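Local coordinates for extracellular haem-binding protein (PDB 3FPW) that binds and degrades haem outside the cell and, as an oligomeric assembly, interacts with its cognate two-component sensor kinase, at residues A[63-68]-A[163-168]. Sequence-based numbering, arbitrary orientation.
Sequences THLTLE and APVAGI
Val165 lays its isopropyl group against the backbone of strand 59-65, CG1 resting 3.3 Å from Thr63 O and 4.2 Å from the methyl CG2 of Thr63. CG1 stands anti to the carbonyl carbon of Val165 (chi1 -66°), which leaves CG2 in the crowded position between N and C, turned to Leu65 CD2 at 4.4 Å. One step on, the methyl of Ala166 meets the tip of Leu65: its CB sits 3.6 Å from Leu65 CD1. Val165 and Ala166 together lie opposite Val158 of strand 155-160, a classic beta bulge, and both therefore turn their CB atoms to strand 59-65; the helical psi of Val165 (-22°) breaks the usual alternation. No direct hydrogen bond joins the segments, whose strand axes run 24° apart in direction and 6.1 Å at closest approach. Instead a water accepts from Leu65 N (2.9 Å) and donates to Val165 O (2.8 Å), tying backbone to backbone beside the apolar patch. His64 leads away from Val165; its ND1 bonds Asp94 OD1, and NE2 lies in hydrogen-bonding reach of Ser62 OG of its own chain and of the second subunit. Residues 63-65 pair with an antiparallel strand of that subunit, while Thr66 OG1 caps helix 67-83 at Ala69 N. An interface strand thus packs on the classic bulge of an inner strand in the antiparallel 2-1-4-3 sheet of this HbpS-like, GAF-clan fold.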
# COMPACT_ATOMS: atom_id res chain seq x y z
N THR A 63 -27.08 3.66 -14.14
CA THR A 63 -28.11 3.67 -13.10
C THR A 63 -27.51 3.23 -11.76
O THR A 63 -26.64 2.36 -11.72
CB THR A 63 -29.26 2.73 -13.48
OG1 THR A 63 -29.86 3.20 -14.71
CG2 THR A 63 -30.33 2.67 -12.37
N HIS A 64 -27.97 3.87 -10.70
CA HIS A 64 -27.46 3.63 -9.34
C HIS A 64 -28.56 3.62 -8.31
O HIS A 64 -29.60 4.27 -8.50
CB HIS A 64 -26.56 4.80 -8.98
CG HIS A 64 -25.50 5.01 -10.00
ND1 HIS A 64 -24.28 4.38 -9.93
CD2 HIS A 64 -25.50 5.72 -11.16
CE1 HIS A 64 -23.56 4.71 -10.99
NE2 HIS A 64 -24.28 5.52 -11.75
N LEU A 65 -28.33 2.92 -7.20
CA LEU A 65 -29.10 3.16 -5.99
C LEU A 65 -28.81 4.58 -5.52
O LEU A 65 -27.66 5.06 -5.58
CB LEU A 65 -28.71 2.19 -4.87
CG LEU A 65 -28.94 0.70 -5.05
CD1 LEU A 65 -28.58 -0.03 -3.76
CD2 LEU A 65 -30.39 0.45 -5.43
N THR A 66 -29.85 5.26 -5.05
CA THR A 66 -29.65 6.50 -4.34
C THR A 66 -29.00 6.20 -3.00
O THR A 66 -29.10 5.08 -2.48
CB THR A 66 -31.01 7.19 -4.08
OG1 THR A 66 -31.82 6.36 -3.25
CG2 THR A 66 -31.73 7.49 -5.42
N LEU A 67 -28.31 7.19 -2.43
CA LEU A 67 -27.83 7.03 -1.06
C LEU A 67 -28.96 6.61 -0.12
O LEU A 67 -28.77 5.72 0.73
CB LEU A 67 -27.15 8.29 -0.54
CG LEU A 67 -26.65 8.14 0.91
CD1 LEU A 67 -25.66 6.96 1.09
CD2 LEU A 67 -26.03 9.43 1.38
N GLU A 68 -30.13 7.23 -0.26
CA GLU A 68 -31.27 6.87 0.58
C GLU A 68 -31.58 5.35 0.50
O GLU A 68 -31.78 4.69 1.54
CB GLU A 68 -32.51 7.70 0.18
CG GLU A 68 -33.77 7.34 0.96
CD GLU A 68 -35.02 8.10 0.49
OE1 GLU A 68 -36.01 8.10 1.25
OE2 GLU A 68 -35.02 8.68 -0.63
N ALA A 163 -29.61 -5.24 -15.05
CA ALA A 163 -28.16 -5.04 -14.94
C ALA A 163 -27.78 -4.83 -13.48
O ALA A 163 -28.52 -4.19 -12.74
CB ALA A 163 -27.72 -3.85 -15.77
N PRO A 164 -26.62 -5.35 -13.06
CA PRO A 164 -26.23 -5.12 -11.65
C PRO A 164 -25.97 -3.64 -11.37
O PRO A 164 -25.30 -2.98 -12.18
CB PRO A 164 -24.91 -5.94 -11.52
CG PRO A 164 -24.41 -6.09 -12.92
CD PRO A 164 -25.65 -6.16 -13.79
N VAL A 165 -26.49 -3.12 -10.25
CA VAL A 165 -26.21 -1.72 -9.88
C VAL A 165 -25.51 -1.58 -8.52
O VAL A 165 -24.87 -0.57 -8.25
CB VAL A 165 -27.47 -0.81 -9.92
CG1 VAL A 165 -28.00 -0.67 -11.36
CG2 VAL A 165 -28.54 -1.37 -9.00
N ALA A 166 -25.64 -2.59 -7.67
CA ALA A 166 -25.00 -2.53 -6.37
C ALA A 166 -24.79 -3.95 -5.84
O ALA A 166 -25.43 -4.90 -6.29
CB ALA A 166 -25.85 -1.72 -5.39
N GLY A 167 -23.90 -4.07 -4.87
CA GLY A 167 -23.80 -5.30 -4.09
C GLY A 167 -23.96 -4.95 -2.63
O GLY A 167 -23.51 -3.89 -2.20
N ILE A 168 -24.60 -5.83 -1.86
CA ILE A 168 -24.68 -5.68 -0.42
C ILE A 168 -23.87 -6.82 0.20
O ILE A 168 -24.07 -7.98 -0.17
CB ILE A 168 -26.13 -5.79 0.07
CG1 ILE A 168 -26.97 -4.69 -0.58
CG2 ILE A 168 -26.16 -5.69 1.59
CD1 ILE A 168 -28.47 -4.82 -0.33
O HOH W 1 -25.73 1.70 -6.94